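Local structure of putative ubiquinone biosynthesis protein (Nostoc punctiforme, 3MSQ) at residues A[86-92]-A[206-211]; A[68-73]-A[201-205]. The protein probably takes part in the biosynthesis of ubiquinone (coenzyme Q), as a member of the Coq4 family. Residues are numbered along the deposited sequence.

Contact 1: A[86-92]-A[206-211]; sequences GTLGHVY and LWDVQV
Residues 206-211 lie against the N-terminal end of helix 88-98, with Thr87 at its N-cap, and backbone supplies all three hydrogen bonds across the contact. Leu206 opens a type I beta turn closed by Val209 N to Leu206 O (3.1 Å); its CB lies 3.9 Å from CD2 of Leu88. Trp207, chi1 m, points its CA-CB bond away, yet its indole swings back over the helix: CE3 reaches Leu88 CG at 3.9 Å (Leu88 chi1 t, chi2 p) and CH2 reaches Tyr92 CD2 at 3.6 Å. The Tyr92 ring and the indole six-membered ring are slid apart, planes at 27°, centroids 5.6 Å. Trp207 O accepts Gly89 N (2.8 Å), and past Asp208, Val209 O accepts Leu88 N (3.0 Å), so the loop's carbonyls take up two first-turn NH groups that no preceding helical carbonyl can serve. Gln210, extended (phi/psi -59/143), forms a single beta bridge with Thr87 (-68/155), CA-CA 3.9 Å, and is itself the N-cap of helix 211-218: two helix starts lie side by side. Val211 N donates to Gly86 O (3.0 Å), while Val211 CG2 packs on Val91 CG2 at 3.9 Å.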
# COMPACT_ATOMS: atom_id res chain seq x y z
N GLY A 86 38.96 26.58 6.82
CA GLY A 86 38.03 25.77 7.60
C GLY A 86 36.64 26.29 7.83
O GLY A 86 35.87 25.66 8.56
N THR A 87 36.30 27.45 7.24
CA THR A 87 35.00 28.12 7.38
C THR A 87 33.87 27.32 6.72
O THR A 87 34.12 26.58 5.78
CB THR A 87 35.04 29.56 6.85
OG1 THR A 87 35.14 29.55 5.43
CG2 THR A 87 36.16 30.38 7.47
N LEU A 88 32.62 27.52 7.21
CA LEU A 88 31.40 26.87 6.74
C LEU A 88 31.18 27.06 5.23
O LEU A 88 30.82 26.10 4.55
CB LEU A 88 30.20 27.41 7.53
CG LEU A 88 28.80 26.93 7.15
CD1 LEU A 88 28.60 25.50 7.52
CD2 LEU A 88 27.76 27.78 7.84
N GLY A 89 31.43 28.27 4.75
CA GLY A 89 31.32 28.64 3.34
C GLY A 89 32.21 27.79 2.45
O GLY A 89 31.72 27.15 1.53
N HIS A 90 33.51 27.75 2.77
CA HIS A 90 34.53 27.01 2.05
C HIS A 90 34.23 25.51 1.97
O HIS A 90 34.30 24.94 0.88
CB HIS A 90 35.92 27.26 2.65
CG HIS A 90 37.04 26.80 1.78
ND1 HIS A 90 37.65 27.66 0.87
CD2 HIS A 90 37.64 25.59 1.70
CE1 HIS A 90 38.59 26.94 0.27
NE2 HIS A 90 38.62 25.70 0.74
N VAL A 91 33.92 24.87 3.12
CA VAL A 91 33.64 23.43 3.22
C VAL A 91 32.43 23.05 2.37
O VAL A 91 32.51 22.09 1.60
CB VAL A 91 33.52 22.94 4.69
CG1 VAL A 91 33.29 21.43 4.76
CG2 VAL A 91 34.75 23.33 5.51
N TYR A 92 31.32 23.83 2.50
CA TYR A 92 30.06 23.63 1.77
C TYR A 92 30.25 23.73 0.27
O TYR A 92 29.87 22.80 -0.44
CB TYR A 92 28.97 24.61 2.26
CG TYR A 92 27.60 24.36 1.66
CD1 TYR A 92 26.95 23.14 1.81
CD2 TYR A 92 26.93 25.37 0.96
CE1 TYR A 92 25.69 22.91 1.26
CE2 TYR A 92 25.67 25.16 0.41
CZ TYR A 92 25.05 23.92 0.56
OH TYR A 92 23.79 23.69 0.04
N LEU A 206 26.88 32.62 9.38
CA LEU A 206 27.95 31.71 9.80
C LEU A 206 28.89 31.22 8.68
O LEU A 206 29.80 30.45 8.97
CB LEU A 206 27.35 30.50 10.56
CG LEU A 206 26.53 30.75 11.83
CD1 LEU A 206 25.88 29.46 12.31
CD2 LEU A 206 27.39 31.33 12.94
N TRP A 207 28.68 31.66 7.42
CA TRP A 207 29.51 31.24 6.28
C TRP A 207 31.02 31.50 6.50
O TRP A 207 31.84 30.70 6.06
CB TRP A 207 29.08 31.95 4.98
CG TRP A 207 27.73 31.61 4.41
CD1 TRP A 207 26.75 32.50 4.07
CD2 TRP A 207 27.27 30.33 3.94
NE1 TRP A 207 25.71 31.86 3.46
CE2 TRP A 207 26.00 30.52 3.37
CE3 TRP A 207 27.81 29.03 3.98
CZ2 TRP A 207 25.24 29.45 2.85
CZ3 TRP A 207 27.06 27.98 3.46
CH2 TRP A 207 25.79 28.20 2.91
N ASP A 208 31.36 32.62 7.17
CA ASP A 208 32.72 33.09 7.47
C ASP A 208 33.27 32.60 8.83
O ASP A 208 34.33 33.06 9.27
CB ASP A 208 32.77 34.63 7.39
CG ASP A 208 31.99 35.36 8.48
OD1 ASP A 208 30.74 35.16 8.56
OD2 ASP A 208 32.60 36.15 9.22
N VAL A 209 32.54 31.69 9.50
CA VAL A 209 32.90 31.12 10.81
C VAL A 209 33.42 29.69 10.60
O VAL A 209 32.84 28.93 9.82
CB VAL A 209 31.70 31.16 11.82
CG1 VAL A 209 32.09 30.65 13.20
CG2 VAL A 209 31.11 32.57 11.92
N GLN A 210 34.51 29.32 11.31
CA GLN A 210 35.08 27.97 11.24
C GLN A 210 34.05 26.93 11.66
O GLN A 210 33.27 27.17 12.57
CB GLN A 210 36.30 27.88 12.16
CG GLN A 210 37.52 28.62 11.65
CD GLN A 210 38.19 27.94 10.47
OE1 GLN A 210 38.32 28.53 9.40
NE2 GLN A 210 38.66 26.70 10.66
N VAL A 211 34.06 25.76 11.00
CA VAL A 211 33.13 24.66 11.29
C VAL A 211 33.34 24.17 12.73
O VAL A 211 32.35 23.95 13.45
CB VAL A 211 33.18 23.51 10.23
CG1 VAL A 211 32.29 22.33 10.62
CG2 VAL A 211 32.81 24.01 8.85

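Contact 2: A[68-73]-A[201-205]; sequences ERWLPA and QKWDQ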
# COMPACT_ATOMS: atom_id res chain seq x y z
N GLU A 68 10.13 36.21 12.53
CA GLU A 68 10.73 36.92 11.41
C GLU A 68 10.43 36.26 10.05
O GLU A 68 10.59 36.91 9.01
CB GLU A 68 12.26 36.94 11.55
CG GLU A 68 12.85 37.56 12.80
CD GLU A 68 14.36 37.43 12.80
OE1 GLU A 68 14.97 37.44 11.71
OE2 GLU A 68 14.93 37.28 13.91
N ARG A 69 10.06 34.95 10.05
CA ARG A 69 9.88 34.10 8.86
C ARG A 69 11.18 34.16 8.09
O ARG A 69 11.21 34.40 6.88
CB ARG A 69 8.65 34.47 8.03
CG ARG A 69 7.33 34.29 8.77
CD ARG A 69 6.83 32.88 8.68
NE ARG A 69 5.46 32.70 9.16
CZ ARG A 69 4.37 32.86 8.41
NH1 ARG A 69 4.48 33.28 7.16
NH2 ARG A 69 3.17 32.64 8.92
N TRP A 70 12.28 34.01 8.85
CA TRP A 70 13.67 34.07 8.42
C TRP A 70 13.98 32.98 7.43
O TRP A 70 13.70 31.81 7.68
CB TRP A 70 14.62 33.95 9.64
CG TRP A 70 16.07 34.05 9.27
CD1 TRP A 70 16.81 35.18 9.18
CD2 TRP A 70 16.92 32.98 8.83
NE1 TRP A 70 18.08 34.89 8.73
CE2 TRP A 70 18.17 33.54 8.49
CE3 TRP A 70 16.75 31.59 8.68
CZ2 TRP A 70 19.24 32.78 8.03
CZ3 TRP A 70 17.81 30.83 8.21
CH2 TRP A 70 19.03 31.42 7.89
N LEU A 71 14.65 33.37 6.33
CA LEU A 71 15.13 32.43 5.31
C LEU A 71 16.51 32.91 4.90
O LEU A 71 16.76 34.10 4.97
CB LEU A 71 14.17 32.33 4.12
CG LEU A 71 12.85 31.60 4.37
CD1 LEU A 71 11.90 31.82 3.23
CD2 LEU A 71 13.06 30.11 4.63
N PRO A 72 17.47 32.02 4.56
CA PRO A 72 18.83 32.49 4.26
C PRO A 72 18.96 33.34 3.00
O PRO A 72 18.27 33.11 2.00
CB PRO A 72 19.63 31.19 4.19
CG PRO A 72 18.65 30.17 3.81
CD PRO A 72 17.37 30.55 4.46
N ALA A 73 19.84 34.35 3.07
CA ALA A 73 20.15 35.28 1.98
C ALA A 73 20.77 34.52 0.80
O ALA A 73 21.36 33.46 1.00
CB ALA A 73 21.09 36.36 2.47
N GLN A 201 19.51 28.20 14.09
CA GLN A 201 20.63 28.97 13.54
C GLN A 201 20.34 29.77 12.29
O GLN A 201 19.72 29.24 11.35
CB GLN A 201 21.87 28.09 13.29
CG GLN A 201 22.32 27.21 14.46
CD GLN A 201 22.37 27.96 15.76
OE1 GLN A 201 23.12 28.92 15.93
NE2 GLN A 201 21.61 27.49 16.74
N LYS A 202 20.82 31.04 12.27
CA LYS A 202 20.74 31.93 11.12
C LYS A 202 22.00 31.69 10.28
O LYS A 202 22.92 32.50 10.26
CB LYS A 202 20.62 33.40 11.56
CG LYS A 202 19.22 33.80 11.97
CD LYS A 202 19.13 35.28 12.30
CE LYS A 202 17.73 35.71 12.67
NZ LYS A 202 17.72 36.94 13.50
N TRP A 203 22.03 30.52 9.60
CA TRP A 203 23.15 30.02 8.79
C TRP A 203 23.89 31.01 7.89
O TRP A 203 25.11 30.93 7.80
CB TRP A 203 22.74 28.75 8.01
CG TRP A 203 22.26 27.62 8.87
CD1 TRP A 203 20.97 27.20 9.03
CD2 TRP A 203 23.06 26.83 9.75
NE1 TRP A 203 20.92 26.17 9.94
CE2 TRP A 203 22.19 25.92 10.40
CE3 TRP A 203 24.42 26.81 10.08
CZ2 TRP A 203 22.65 24.98 11.34
CZ3 TRP A 203 24.88 25.88 11.00
CH2 TRP A 203 24.00 24.98 11.62
N ASP A 204 23.16 31.94 7.23
CA ASP A 204 23.75 32.94 6.33
C ASP A 204 24.76 33.87 7.02
O ASP A 204 25.59 34.46 6.33
CB ASP A 204 22.68 33.68 5.51
CG ASP A 204 21.67 34.54 6.25
OD1 ASP A 204 21.86 34.76 7.47
OD2 ASP A 204 20.73 35.03 5.61
N GLN A 205 24.72 33.95 8.37
CA GLN A 205 25.63 34.74 9.21
C GLN A 205 26.86 33.92 9.70
O GLN A 205 27.76 34.47 10.35
CB GLN A 205 24.85 35.29 10.42
CG GLN A 205 24.03 36.54 10.10
CD GLN A 205 22.81 36.65 10.98
OE1 GLN A 205 21.68 36.71 10.47
NE2 GLN A 205 23.01 36.66 12.31
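Glu68 closes helix 60-68 and reaches across to residues 201-205 with its carboxylate: OE2 lies 2.8 Å from NZ of Lys202 in a salt bridge at the exposed border of the contact, and a weak bond joins the same NZ to Glu68 OE1 at 3.3 Å. Arg69 then leaves the helix with positive phi (56°), turning the chain so that Trp70 faces the partner loop. With chi1 t, the Trp70 indole lies flat against Lys202, whose CG stands 3.7 Å from the centroid of the five-membered ring, 15° off its normal, a CH-pi contact over the face. The same ring face takes the backbone of Lys202, with CZ2 of Trp70 3.5 Å from its CA. At the ring edge, CZ2 of Trp70 comes within 3.3 Å of Asp204 OD1. Leu121 of helix 114-133 and Leu65 of helix 60-68 also pack on this indole. Beyond Leu71, which points away, Pro72 sets its CA 3.4 Å from Asp204 OD2, and Ala73 N donates to that oxygen at 2.8 Å (161°). Asp204, chi1 p, thus holds the chain after Pro72 through the backbone NH of Ala73. Across from it, Lys202 is the centre of an inverse gamma turn, followed by the 3-10 segment 203-205. Two irregular connections are joined here, one leaving helix 60-68 and one leading toward helix 211-218: a loop-to-loop contact in an all-helical Coq4-family fold, built on a CH-pi contact between lysine and tryptophan flanked by a salt bridge and an aspartate-to-backbone hydrogen bond.

From the N terminus, the chain first reaches 68-73, between helices 60-68 and 77-81, and then 86-92, at the start of helix 88-98. Helices 114-133, 139-152, 156-172 and 177-192 follow before it returns through the continuous run 201-211. There 201-205 closes the loop of contact 2 and 206-211 closes that of contact 1, so the two loops cross rather than nest. Their centres are 15 Å apart, and they touch where Leu88 CD2 packs on Trp203 O at 4.1 Å. Together they fasten the connection before helix 211-218 to both earlier regions, while helix 114-133 lends side chains to each contact.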